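Local structure of cytoplasmic export protein 1 (Saccharomyces cerevisiae, 3VWA) at residues D393-P405 against D430-I442. The protein takes part in nuclear tRNA export, probably collecting tRNA from export receptors at the nuclear pore complex and passing aminoacylated tRNA to the translation machinery. Residues are numbered along the deposited sequence; the frame is centred on the assembly and turned at random.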
loop_
_atom_site.group_PDB
_atom_site.type_symbol
_atom_site.label_atom_id
_atom_site.label_comp_id
_atom_site.label_asym_id
_atom_site.label_seq_id
_atom_site.Cartn_x
_atom_site.Cartn_y
_atom_site.Cartn_z
ATOM N N ASP A 393 -4.905 13.926 -29.360
ATOM C CA ASP A 393 -4.369 14.958 -28.463
ATOM C C ASP A 393 -2.825 14.817 -28.454
ATOM O O ASP A 393 -2.282 13.756 -28.123
ATOM C CB ASP A 393 -4.969 14.749 -27.065
ATOM C CG ASP A 393 -4.572 15.831 -26.090
ATOM O OD1 ASP A 393 -5.328 16.825 -25.870
ATOM O OD2 ASP A 393 -3.474 15.754 -25.558
ATOM N N ALA A 394 -2.120 15.873 -28.850
ATOM C CA ALA A 394 -0.672 15.828 -29.015
ATOM C C ALA A 394 0.011 15.641 -27.678
ATOM O O ALA A 394 1.105 15.043 -27.580
ATOM C CB ALA A 394 -0.177 17.097 -29.690
ATOM N N THR A 395 -0.646 16.097 -26.624
ATOM C CA THR A 395 -0.062 15.958 -25.278
ATOM C C THR A 395 -0.132 14.493 -24.782
ATOM O O THR A 395 0.820 13.997 -24.098
ATOM C CB THR A 395 -0.649 16.987 -24.288
ATOM O OG1 THR A 395 -2.069 16.862 -24.321
ATOM C CG2 THR A 395 -0.345 18.374 -24.747
ATOM N N LEU A 396 -1.204 13.771 -25.139
ATOM C CA LEU A 396 -1.214 12.339 -24.799
ATOM C C LEU A 396 -0.129 11.608 -25.619
ATOM O O LEU A 396 0.608 10.760 -25.080
ATOM C CB LEU A 396 -2.573 11.675 -25.014
ATOM C CG LEU A 396 -3.111 10.707 -23.948
ATOM C CD1 LEU A 396 -3.867 9.533 -24.543
ATOM C CD2 LEU A 396 -2.054 10.210 -22.972
ATOM N N ARG A 397 -0.023 11.932 -26.907
ATOM C CA ARG A 397 1.051 11.329 -27.742
ATOM C C ARG A 397 2.434 11.619 -27.200
ATOM O O ARG A 397 3.222 10.685 -27.028
ATOM C CB ARG A 397 0.986 11.807 -29.185
ATOM C CG ARG A 397 -0.381 11.655 -29.783
ATOM C CD ARG A 397 -0.309 11.643 -31.300
ATOM N NE ARG A 397 0.257 12.855 -31.910
ATOM C CZ ARG A 397 -0.447 13.963 -32.181
ATOM N NH1 ARG A 397 -1.740 14.061 -31.844
ATOM N NH2 ARG A 397 0.118 14.997 -32.778
ATOM N N LEU A 398 2.733 12.884 -26.908
ATOM C CA LEU A 398 4.025 13.229 -26.288
ATOM C C LEU A 398 4.249 12.472 -24.980
ATOM O O LEU A 398 5.258 11.838 -24.799
ATOM C CB LEU A 398 4.165 14.730 -26.022
ATOM C CG LEU A 398 5.527 15.231 -25.467
ATOM C CD1 LEU A 398 6.663 14.955 -26.433
ATOM C CD2 LEU A 398 5.482 16.735 -25.100
ATOM N N GLN A 399 3.296 12.509 -24.060
ATOM C CA GLN A 399 3.555 11.782 -22.820
ATOM C C GLN A 399 3.732 10.294 -23.035
ATOM O O GLN A 399 4.551 9.686 -22.339
ATOM C CB GLN A 399 2.531 12.043 -21.724
ATOM C CG GLN A 399 2.524 13.483 -21.235
ATOM C CD GLN A 399 3.886 13.942 -20.739
ATOM O OE1 GLN A 399 4.514 14.726 -21.389
ATOM N NE2 GLN A 399 4.336 13.444 -19.585
ATOM N N THR A 400 2.944 9.683 -23.928
ATOM C CA THR A 400 3.140 8.260 -24.180
ATOM C C THR A 400 4.599 8.120 -24.636
ATOM O O THR A 400 5.335 7.308 -24.128
ATOM C CB THR A 400 2.170 7.710 -25.247
ATOM O OG1 THR A 400 0.802 8.020 -24.907
ATOM C CG2 THR A 400 2.298 6.222 -25.374
ATOM N N LEU A 401 5.011 8.958 -25.577
ATOM C CA LEU A 401 6.341 8.901 -26.116
ATOM C C LEU A 401 7.416 8.930 -25.048
ATOM O O LEU A 401 8.270 8.042 -25.007
ATOM C CB LEU A 401 6.543 9.973 -27.173
ATOM C CG LEU A 401 7.964 10.162 -27.733
ATOM C CD1 LEU A 401 8.532 8.901 -28.420
ATOM C CD2 LEU A 401 7.852 11.323 -28.704
ATOM N N LYS A 402 7.336 9.893 -24.157
ATOM C CA LYS A 402 8.338 10.063 -23.093
ATOM C C LYS A 402 8.326 8.935 -22.047
ATOM O O LYS A 402 9.151 8.897 -21.119
ATOM C CB LYS A 402 8.025 11.329 -22.308
ATOM C CG LYS A 402 8.214 12.643 -23.031
ATOM C CD LYS A 402 8.275 13.741 -21.977
ATOM C CE LYS A 402 8.398 15.126 -22.611
ATOM N NZ LYS A 402 8.721 16.174 -21.593
ATOM N N THR A 403 7.331 8.074 -22.116
ATOM C CA THR A 403 7.196 7.032 -21.112
ATOM C C THR A 403 7.776 5.716 -21.641
ATOM O O THR A 403 7.920 4.789 -20.896
ATOM C CB THR A 403 5.686 6.898 -20.732
ATOM O OG1 THR A 403 5.285 8.130 -20.127
ATOM C CG2 THR A 403 5.410 5.790 -19.753
ATOM N N ILE A 404 8.073 5.638 -22.937
ATOM C CA ILE A 404 8.490 4.398 -23.577
ATOM C C ILE A 404 9.734 3.798 -22.925
ATOM O O ILE A 404 9.792 2.583 -22.710
ATOM C CB ILE A 404 8.739 4.622 -25.104
ATOM C CG1 ILE A 404 7.408 4.635 -25.867
ATOM C CG2 ILE A 404 9.607 3.517 -25.686
ATOM C CD1 ILE A 404 7.514 5.152 -27.302
ATOM N N PRO A 405 10.732 4.637 -22.610
ATOM C CA PRO A 405 11.913 4.081 -21.987
ATOM C C PRO A 405 11.669 3.337 -20.668
ATOM O O PRO A 405 12.428 2.448 -20.318
ATOM C CB PRO A 405 12.768 5.312 -21.718
ATOM C CG PRO A 405 12.420 6.192 -22.877
ATOM C CD PRO A 405 10.911 6.067 -22.932
ATOM N N ASP A 430 5.633 13.593 -36.977
ATOM C CA ASP A 430 4.403 14.009 -36.335
ATOM C C ASP A 430 4.192 15.469 -36.605
ATOM O O ASP A 430 5.161 16.243 -36.646
ATOM C CB ASP A 430 4.514 13.772 -34.816
ATOM C CG ASP A 430 3.157 13.774 -34.110
ATOM O OD1 ASP A 430 2.634 12.685 -33.836
ATOM O OD2 ASP A 430 2.634 14.875 -33.809
ATOM N N SER A 431 2.920 15.868 -36.714
ATOM C CA SER A 431 2.576 17.266 -36.848
ATOM C C SER A 431 3.085 18.174 -35.714
ATOM O O SER A 431 3.363 19.331 -35.957
ATOM C CB SER A 431 1.060 17.423 -37.028
ATOM O OG SER A 431 0.376 16.809 -35.958
ATOM N N ASP A 432 3.241 17.657 -34.495
ATOM C CA ASP A 432 3.804 18.430 -33.391
ATOM C C ASP A 432 5.363 18.392 -33.343
ATOM O O ASP A 432 5.984 17.316 -33.377
ATOM C CB ASP A 432 3.180 17.933 -32.072
ATOM C CG ASP A 432 3.506 18.823 -30.896
ATOM O OD1 ASP A 432 2.660 19.656 -30.524
ATOM O OD2 ASP A 432 4.596 18.668 -30.316
ATOM N N VAL A 433 5.982 19.575 -33.263
ATOM C CA VAL A 433 7.437 19.710 -33.252
ATOM C C VAL A 433 8.026 19.083 -31.991
ATOM O O VAL A 433 9.128 18.487 -32.006
ATOM C CB VAL A 433 7.893 21.191 -33.417
ATOM C CG1 VAL A 433 7.464 22.040 -32.218
ATOM C CG2 VAL A 433 9.411 21.290 -33.602
ATOM N N GLU A 434 7.284 19.203 -30.897
ATOM C CA GLU A 434 7.743 18.674 -29.629
ATOM C C GLU A 434 7.916 17.105 -29.697
ATOM O O GLU A 434 8.921 16.550 -29.236
ATOM C CB GLU A 434 6.848 19.202 -28.521
ATOM C CG GLU A 434 7.408 19.103 -27.111
ATOM C CD GLU A 434 8.666 19.938 -26.893
ATOM O OE1 GLU A 434 8.851 20.956 -27.611
ATOM O OE2 GLU A 434 9.468 19.580 -26.001
ATOM N N ILE A 435 6.991 16.449 -30.371
ATOM C CA ILE A 435 6.980 15.023 -30.543
ATOM C C ILE A 435 8.087 14.617 -31.466
ATOM O O ILE A 435 8.770 13.629 -31.192
ATOM C CB ILE A 435 5.602 14.516 -31.068
ATOM C CG1 ILE A 435 4.531 14.727 -29.996
ATOM C CG2 ILE A 435 5.665 13.027 -31.461
ATOM C CD1 ILE A 435 3.108 14.322 -30.416
ATOM N N ARG A 436 8.271 15.361 -32.564
ATOM C CA ARG A 436 9.454 15.157 -33.437
ATOM C C ARG A 436 10.803 15.251 -32.736
ATOM O O ARG A 436 11.676 14.387 -32.968
ATOM C CB ARG A 436 9.421 16.010 -34.723
ATOM C CG ARG A 436 8.078 15.795 -35.504
ATOM C CD ARG A 436 8.131 16.200 -36.951
ATOM N NE ARG A 436 8.616 17.584 -37.129
ATOM C CZ ARG A 436 7.885 18.694 -37.005
ATOM N NH1 ARG A 436 8.476 19.871 -37.224
ATOM N NH2 ARG A 436 6.581 18.640 -36.685
ATOM N N THR A 437 10.961 16.283 -31.905
ATOM C CA THR A 437 12.170 16.539 -31.111
ATOM C C THR A 437 12.417 15.343 -30.169
ATOM O O THR A 437 13.519 14.749 -30.163
ATOM C CB THR A 437 12.038 17.883 -30.330
ATOM O OG1 THR A 437 11.726 18.946 -31.250
ATOM C CG2 THR A 437 13.337 18.274 -29.571
ATOM N N TRP A 438 11.391 14.957 -29.408
ATOM C CA TRP A 438 11.534 13.893 -28.419
ATOM C C TRP A 438 11.722 12.527 -29.071
ATOM O O TRP A 438 12.434 11.685 -28.514
ATOM C CB TRP A 438 10.375 13.870 -27.418
ATOM C CG TRP A 438 10.616 14.776 -26.248
ATOM C CD1 TRP A 438 10.197 16.092 -26.100
ATOM C CD2 TRP A 438 11.423 14.504 -25.071
ATOM N NE1 TRP A 438 10.647 16.627 -24.921
ATOM C CE2 TRP A 438 11.410 15.738 -24.268
ATOM C CE3 TRP A 438 12.174 13.418 -24.628
ATOM C CZ2 TRP A 438 12.075 15.832 -23.061
ATOM C CZ3 TRP A 438 12.855 13.536 -23.410
ATOM C CH2 TRP A 438 12.811 14.711 -22.652
ATOM N N THR A 439 11.100 12.288 -30.228
ATOM C CA THR A 439 11.277 10.998 -30.882
ATOM C C THR A 439 12.737 10.624 -31.132
ATOM O O THR A 439 13.132 9.476 -30.915
ATOM C CB THR A 439 10.522 10.900 -32.238
ATOM O OG1 THR A 439 9.119 11.083 -32.003
ATOM C CG2 THR A 439 10.743 9.497 -32.890
ATOM N N VAL A 440 13.531 11.585 -31.595
ATOM C CA VAL A 440 14.936 11.282 -31.870
ATOM C C VAL A 440 15.768 10.990 -30.577
ATOM O O VAL A 440 16.709 10.159 -30.587
ATOM C CB VAL A 440 15.583 12.326 -32.870
ATOM C CG1 VAL A 440 15.765 13.704 -32.252
ATOM C CG2 VAL A 440 16.914 11.835 -33.408
ATOM N N ILE A 441 15.397 11.672 -29.500
ATOM C CA ILE A 441 15.937 11.468 -28.134
ATOM C C ILE A 441 15.583 10.056 -27.711
ATOM O O ILE A 441 16.471 9.281 -27.379
ATOM C CB ILE A 441 15.377 12.520 -27.137
ATOM C CG1 ILE A 441 15.656 13.935 -27.645
ATOM C CG2 ILE A 441 15.994 12.394 -25.752
ATOM C CD1 ILE A 441 17.129 14.324 -27.650
ATOM N N ILE A 442 14.304 9.678 -27.849
ATOM C CA ILE A 442 13.872 8.337 -27.396
ATOM C C ILE A 442 14.535 7.226 -28.214
ATOM O O ILE A 442 14.911 6.157 -27.656
ATOM C CB ILE A 442 12.310 8.165 -27.407
ATOM C CG1 ILE A 442 11.587 9.084 -26.387
ATOM C CG2 ILE A 442 11.912 6.745 -27.153
ATOM C CD1 ILE A 442 12.307 9.189 -25.022
#
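A bend at chi3 (-60°) turns the guanidinium of Arg397 onto Asp430, whose own CG lies opposite its backbone N (chi1 -163°). The grip is side-on: NH2 meets OD2 of Asp430 at 2.7 Å, almost in the guanidinium plane, while NE donates to OD1 (3.1 Å), which sits further out of that plane, both carboxylate oxygens accepting through their syn lone pairs. The anti lone pair of the same OD2 accepts the backbone N-H of Asp432, closing an Asx turn just before helix 433-442. A leucine in place of Asp430 would probably leave Arg397 without its charged mate and the turn without its acceptor. Beside the salt bridge, Ile435 is a knob among Ala394, Arg397, Leu398 and Leu401, its CD1 3.5 Å from Arg397 CB. Leu401 returns the packing, entering a hole formed by Ile435, Trp438, Thr439 and Ile442. At the margin, extended Lys402 lays CE over one indole face of Trp438 in a CH-pi contact, 3.7 Å from the five-membered-ring centroid. The axes of 394-405 and 433-442 run nearly parallel (9°), 9.6 Å apart at their closest, with helix 413-427 backing Leu401 and Ile435; such stacking of a HEAT 1 helix on a later, nearly parallel one characterises a HEAT-repeat solenoid.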